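Sortase, SrtB family (Streptococcus pneumoniae PCS8235, PDB 4Y4Q) probably acts as a cysteine transpeptidase that cleaves sorting signals and joins proteins covalently during formation of the Type II pilus, a virulence factor of the pneumococcus. Local coordinates at residues 84-89 against 156-161; 70-75 against 118-123. All coordinates share one frame; numbering follows the deposited sequence.

Contact 1: 84-89 against 156-161; sequences YPLVQA and GSIYYN
Tyr159 N donates a hydrogen bond to Trp74 O, while the carbonyl oxygen of the same tyrosine, Tyr159 O, lies 4.3 Å from Leu86 CD1, a plain van der Waals approach. These two atoms of Tyr159 give the layout: strand 73-77 runs between strands 83-88 and 155-160 and is antiparallel to both, so the two outer strands are joined through it. Leu86 is hydrogen-bonded to the middle strand in its turn, through its N and Gly73 O. With a strand between them, the outer backbones stay apart, the nearest alpha carbons being those of Leu86 and Tyr160 at 8.5 Å, and no hydrogen bond links them directly. Side chains must make the contact, and they do so over one face of the middle strand. Leu86 CD1 meets Ile158 CD1 at 4.0 Å, and the two side chains cross at about a right angle. Ile158 is fully extended, with CG1 anti to the backbone N (chi1 -179°) and CD1 continuing the zigzag, which carries the terminal methyl out to the leucine. Gly73 suits the place beneath: without a side chain there, Leu86 CD1 can pass above Gly73 CA. The other leucine branch, CD2, is turned to Ile75. Branched aliphatic residues fit this buried face, since each offers methyls in more than one direction. Beyond the pair, Ile158 also packs on Leu167 of strand 163-176, and Leu86 on Ile110 of strand 110-112. Such a row of apolar side chains across one sheet face, here bridging over the glycine of the strand between, is characteristic of the interior of the sortase beta-barrel.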
loop_
_atom_site.group_PDB
_atom_site.type_symbol
_atom_site.label_atom_id
_atom_site.label_comp_id
_atom_site.label_asym_id
_atom_site.label_seq_id
_atom_site.Cartn_x
_atom_site.Cartn_y
_atom_site.Cartn_z
ATOM N N TYR A 84 5.977 8.264 -3.874
ATOM C CA TYR A 84 4.778 8.698 -4.572
ATOM C C TYR A 84 3.853 9.535 -3.695
ATOM O O TYR A 84 3.722 9.279 -2.490
ATOM C CB TYR A 84 3.988 7.468 -5.051
ATOM C CG TYR A 84 4.711 6.584 -6.050
ATOM C CD1 TYR A 84 5.185 7.101 -7.256
ATOM C CD2 TYR A 84 4.887 5.223 -5.804
ATOM C CE1 TYR A 84 5.842 6.291 -8.181
ATOM C CE2 TYR A 84 5.539 4.406 -6.724
ATOM C CZ TYR A 84 6.015 4.947 -7.907
ATOM O OH TYR A 84 6.658 4.139 -8.818
ATOM N N PRO A 85 3.198 10.535 -4.301
ATOM C CA PRO A 85 2.117 11.241 -3.608
ATOM C C PRO A 85 0.945 10.298 -3.465
ATOM O O PRO A 85 0.759 9.431 -4.324
ATOM C CB PRO A 85 1.745 12.358 -4.581
ATOM C CG PRO A 85 2.163 11.850 -5.933
ATOM C CD PRO A 85 3.402 11.030 -5.674
ATOM N N LEU A 86 0.174 10.463 -2.396
ATOM C CA LEU A 86 -1.047 9.700 -2.200
ATOM C C LEU A 86 -2.236 10.586 -2.533
ATOM O O LEU A 86 -2.276 11.759 -2.151
ATOM C CB LEU A 86 -1.151 9.251 -0.746
ATOM C CG LEU A 86 -0.036 8.335 -0.280
ATOM C CD1 LEU A 86 -0.194 8.014 1.192
ATOM C CD2 LEU A 86 -0.043 7.078 -1.127
ATOM N N VAL A 87 -3.200 10.020 -3.243
ATOM C CA VAL A 87 -4.375 10.749 -3.698
ATOM C C VAL A 87 -5.595 9.842 -3.451
ATOM O O VAL A 87 -5.435 8.633 -3.245
ATOM C CB VAL A 87 -4.175 11.148 -5.187
ATOM C CG1 VAL A 87 -5.472 11.413 -5.897
ATOM C CG2 VAL A 87 -3.254 12.371 -5.291
ATOM N N GLN A 88 -6.795 10.414 -3.395
ATOM C CA GLN A 88 -8.019 9.618 -3.346
ATOM C C GLN A 88 -9.062 10.224 -4.265
ATOM O O GLN A 88 -9.291 11.432 -4.241
ATOM C CB GLN A 88 -8.578 9.530 -1.922
ATOM C CG GLN A 88 -9.838 8.654 -1.816
ATOM C CD GLN A 88 -10.322 8.499 -0.390
ATOM O OE1 GLN A 88 -10.522 9.486 0.320
ATOM N NE2 GLN A 88 -10.519 7.252 0.042
ATOM N N ALA A 89 -9.700 9.393 -5.079
ATOM C CA ALA A 89 -10.798 9.870 -5.916
ATOM C C ALA A 89 -12.134 9.365 -5.389
ATOM O O ALA A 89 -12.181 8.575 -4.445
ATOM C CB ALA A 89 -10.600 9.426 -7.353
ATOM N N GLY A 156 10.130 1.843 5.433
ATOM C CA GLY A 156 9.734 2.981 4.631
ATOM C C GLY A 156 9.075 4.001 5.539
ATOM O O GLY A 156 9.115 3.874 6.770
ATOM N N SER A 157 8.474 5.024 4.950
ATOM C CA SER A 157 7.770 6.009 5.753
ATOM C C SER A 157 6.537 6.431 4.996
ATOM O O SER A 157 6.415 6.197 3.779
ATOM C CB SER A 157 8.642 7.219 6.001
ATOM O OG SER A 157 8.953 7.812 4.762
ATOM N N ILE A 158 5.603 7.025 5.723
ATOM C CA ILE A 158 4.402 7.526 5.092
ATOM C C ILE A 158 4.020 8.824 5.777
ATOM O O ILE A 158 4.142 8.953 6.995
ATOM C CB ILE A 158 3.271 6.475 5.135
ATOM C CG1 ILE A 158 2.012 7.007 4.440
ATOM C CG2 ILE A 158 2.969 6.052 6.567
ATOM C CD1 ILE A 158 0.879 6.003 4.427
ATOM N N TYR A 159 3.615 9.807 4.986
ATOM C CA TYR A 159 3.154 11.062 5.538
ATOM C C TYR A 159 1.676 11.194 5.214
ATOM O O TYR A 159 1.259 10.920 4.084
ATOM C CB TYR A 159 3.939 12.222 4.939
ATOM C CG TYR A 159 3.536 13.570 5.488
ATOM C CD1 TYR A 159 2.428 14.249 4.988
ATOM C CD2 TYR A 159 4.258 14.163 6.512
ATOM C CE1 TYR A 159 2.050 15.475 5.498
ATOM C CE2 TYR A 159 3.901 15.398 7.014
ATOM C CZ TYR A 159 2.799 16.051 6.503
ATOM O OH TYR A 159 2.453 17.283 7.009
ATOM N N TYR A 160 0.888 11.584 6.213
ATOM C CA TYR A 160 -0.551 11.790 6.038
ATOM C C TYR A 160 -1.082 12.646 7.181
ATOM O O TYR A 160 -0.556 12.599 8.297
ATOM C CB TYR A 160 -1.310 10.452 5.965
ATOM C CG TYR A 160 -1.293 9.658 7.251
ATOM C CD1 TYR A 160 -2.254 9.869 8.238
ATOM C CD2 TYR A 160 -0.322 8.695 7.479
ATOM C CE1 TYR A 160 -2.239 9.152 9.416
ATOM C CE2 TYR A 160 -0.302 7.963 8.655
ATOM C CZ TYR A 160 -1.260 8.199 9.619
ATOM O OH TYR A 160 -1.241 7.480 10.791
ATOM N N ASN A 161 -2.115 13.434 6.892
ATOM C CA ASN A 161 -2.778 14.265 7.895
ATOM C C ASN A 161 -1.832 15.122 8.727
ATOM O O ASN A 161 -2.080 15.366 9.910
ATOM C CB ASN A 161 -3.657 13.412 8.821
ATOM C CG ASN A 161 -4.771 14.221 9.476
ATOM O OD1 ASN A 161 -5.469 14.990 8.809
ATOM N ND2 ASN A 161 -4.925 14.068 10.789
#

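Contact 2: 70-75 against 118-123; sequences EVLGWI and PKFEDF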
loop_
_atom_site.group_PDB
_atom_site.type_symbol
_atom_site.label_atom_id
_atom_site.label_comp_id
_atom_site.label_asym_id
_atom_site.label_seq_id
_atom_site.Cartn_x
_atom_site.Cartn_y
_atom_site.Cartn_z
ATOM N N GLU A 70 -5.127 18.090 -4.071
ATOM C CA GLU A 70 -5.591 16.709 -4.149
ATOM C C GLU A 70 -4.590 15.748 -3.502
ATOM O O GLU A 70 -4.885 14.568 -3.300
ATOM C CB GLU A 70 -5.865 16.313 -5.604
ATOM C CG GLU A 70 -4.619 16.212 -6.494
ATOM C CD GLU A 70 -4.208 17.541 -7.113
ATOM O OE1 GLU A 70 -4.754 18.588 -6.707
ATOM O OE2 GLU A 70 -3.336 17.536 -8.012
ATOM N N VAL A 71 -3.405 16.238 -3.156
ATOM C CA VAL A 71 -2.420 15.356 -2.524
ATOM C C VAL A 71 -2.648 15.267 -1.019
ATOM O O VAL A 71 -2.461 16.251 -0.303
ATOM C CB VAL A 71 -0.993 15.827 -2.778
ATOM C CG1 VAL A 71 -0.021 14.932 -2.033
ATOM C CG2 VAL A 71 -0.702 15.829 -4.273
ATOM N N LEU A 72 -3.046 14.095 -0.532
ATOM C CA LEU A 72 -3.342 13.954 0.890
ATOM C C LEU A 72 -2.170 13.390 1.684
ATOM O O LEU A 72 -2.174 13.423 2.914
ATOM C CB LEU A 72 -4.604 13.112 1.111
ATOM C CG LEU A 72 -4.582 11.666 0.637
ATOM C CD1 LEU A 72 -4.013 10.748 1.707
ATOM C CD2 LEU A 72 -5.985 11.225 0.233
ATOM N N GLY A 73 -1.166 12.868 0.993
ATOM C CA GLY A 73 0.018 12.399 1.687
ATOM C C GLY A 73 1.108 11.927 0.754
ATOM O O GLY A 73 1.117 12.268 -0.432
ATOM N N TRP A 74 2.021 11.125 1.288
ATOM C CA TRP A 74 3.183 10.685 0.527
ATOM C C TRP A 74 3.706 9.377 1.107
ATOM O O TRP A 74 3.670 9.182 2.329
ATOM C CB TRP A 74 4.279 11.755 0.570
ATOM C CG TRP A 74 5.305 11.579 -0.490
ATOM C CD1 TRP A 74 6.342 10.695 -0.486
ATOM C CD2 TRP A 74 5.391 12.301 -1.730
ATOM N NE1 TRP A 74 7.078 10.828 -1.645
ATOM C CE2 TRP A 74 6.513 11.806 -2.425
ATOM C CE3 TRP A 74 4.632 13.322 -2.314
ATOM C CZ2 TRP A 74 6.900 12.303 -3.683
ATOM C CZ3 TRP A 74 5.011 13.812 -3.560
ATOM C CH2 TRP A 74 6.138 13.303 -4.231
ATOM N N ILE A 75 4.181 8.487 0.234
ATOM C CA ILE A 75 4.694 7.187 0.667
ATOM C C ILE A 75 6.079 6.891 0.090
ATOM O O ILE A 75 6.347 7.118 -1.098
ATOM C CB ILE A 75 3.709 6.036 0.305
ATOM C CG1 ILE A 75 4.190 4.691 0.847
ATOM C CG2 ILE A 75 3.492 5.944 -1.195
ATOM C CD1 ILE A 75 3.037 3.667 0.979
ATOM N N PRO A 118 -9.555 8.616 4.563
ATOM C CA PRO A 118 -8.386 9.264 3.959
ATOM C C PRO A 118 -7.301 9.632 4.973
ATOM O O PRO A 118 -6.227 10.080 4.559
ATOM C CB PRO A 118 -8.975 10.537 3.333
ATOM C CG PRO A 118 -10.173 10.843 4.185
ATOM C CD PRO A 118 -10.738 9.499 4.579
ATOM N N LYS A 119 -7.577 9.464 6.264
ATOM C CA LYS A 119 -6.575 9.727 7.294
ATOM C C LYS A 119 -6.032 8.436 7.894
ATOM O O LYS A 119 -5.532 8.438 9.019
ATOM C CB LYS A 119 -7.156 10.600 8.403
ATOM C CG LYS A 119 -7.489 12.013 7.983
ATOM C CD LYS A 119 -8.291 12.723 9.080
ATOM C CE LYS A 119 -8.475 14.203 8.774
ATOM N NZ LYS A 119 -8.823 14.417 7.341
ATOM N N PHE A 120 -6.130 7.344 7.138
ATOM C CA PHE A 120 -5.598 6.040 7.553
ATOM C C PHE A 120 -6.059 5.576 8.941
ATOM O O PHE A 120 -5.299 4.950 9.681
ATOM C CB PHE A 120 -4.072 6.032 7.450
ATOM C CG PHE A 120 -3.576 6.069 6.035
ATOM C CD1 PHE A 120 -3.528 7.264 5.333
ATOM C CD2 PHE A 120 -3.196 4.902 5.390
ATOM C CE1 PHE A 120 -3.093 7.296 4.017
ATOM C CE2 PHE A 120 -2.767 4.929 4.076
ATOM C CZ PHE A 120 -2.714 6.132 3.391
ATOM N N GLU A 121 -7.305 5.881 9.281
ATOM C CA GLU A 121 -7.883 5.441 10.543
ATOM C C GLU A 121 -8.351 3.988 10.502
ATOM O O GLU A 121 -8.505 3.348 11.550
ATOM C CB GLU A 121 -9.058 6.345 10.924
ATOM C CG GLU A 121 -8.653 7.794 11.124
ATOM C CD GLU A 121 -9.764 8.637 11.718
ATOM O OE1 GLU A 121 -10.754 8.055 12.223
ATOM O OE2 GLU A 121 -9.637 9.881 11.674
ATOM N N ASP A 122 -8.590 3.475 9.298
ATOM C CA ASP A 122 -9.158 2.136 9.142
ATOM C C ASP A 122 -8.095 1.096 9.463
ATOM O O ASP A 122 -6.896 1.392 9.396
ATOM C CB ASP A 122 -9.643 1.912 7.705
ATOM C CG ASP A 122 -10.876 2.739 7.355
ATOM O OD1 ASP A 122 -11.582 3.197 8.283
ATOM O OD2 ASP A 122 -11.140 2.915 6.141
ATOM N N PHE A 123 -8.541 -0.116 9.791
ATOM C CA PHE A 123 -7.640 -1.218 10.078
ATOM C C PHE A 123 -6.803 -1.551 8.848
ATOM O O PHE A 123 -5.578 -1.517 8.902
ATOM C CB PHE A 123 -8.410 -2.461 10.541
ATOM C CG PHE A 123 -7.596 -3.723 10.452
ATOM C CD1 PHE A 123 -6.540 -3.947 11.335
ATOM C CD2 PHE A 123 -7.859 -4.666 9.466
ATOM C CE1 PHE A 123 -5.770 -5.105 11.238
ATOM C CE2 PHE A 123 -7.094 -5.822 9.365
ATOM C CZ PHE A 123 -6.047 -6.039 10.247
#
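A classic beta bulge, in which Leu72 and Gly73 both face Leu86 of strand 83-88, presents the side chain of Leu72 to Pro118 and Phe120 in the loop between strands 110-112 and 124-129. Leu72 is hydrogen-bonded through its backbone to Leu86, which ties the extra residue of the bulge to the neighbouring strand. The leucine then packs without any hydrogen bond across the contact, its two methyls dividing the work. Leu72 CD1 comes in at the edge of the Phe120 ring, near the ring plane, 4.3 Å from Phe120 CE1, and rests 3.7 Å from Pro118 O. Leu72 CD2 lies beside the proline ring, 4.4 Å from Pro118 CB. Behind this branching is an uncommon leucine shape: CG sits between the backbone N and the carbonyl carbon (chi1 62°). In the sortase barrel the loop thus lies against the strand of the bulge, and Leu112, at the base of the loop, touches both Leu72 and Phe120. Phe120 has a left-handed backbone conformation (phi 52°, psi 36°), a sharp local turn from which its ring reaches inward, whereas the side chain of Lys119 sets off away from 70-75 and is exposed, as suits a charged group. The loop is held by polar bonds of its own, Asp122 OD2 accepting from Asn117 N and Asn116 ND2, and Phe120 O from Arg217. Pro118, compact and only partly buried, packs beside the CD2 branch of Leu72, and Gln88 touches both residues, its CB against Leu72 and its amide end against Pro118.

The centres of contacts 1 and 2 lie about 5 Å apart, within one sheet of the sortase domain. Along the chain their segments alternate: 70-75, 84-89, 118-123, then 156-161. Strand 73-77, from contact 2, is the middle partner of the two strands of contact 1. The loop of contact 2 comes back over the same apolar face, where Phe120 CZ reaches Leu86 CD1 at 3.8 Å and Ile158 CD1 at 3.7 Å, and its ring meets that of Tyr160. Asn161 also packs on Lys119. Two successive strands, a later loop and a later strand therefore share an apolar layer that joins three neighbouring strands to the loop lying over them.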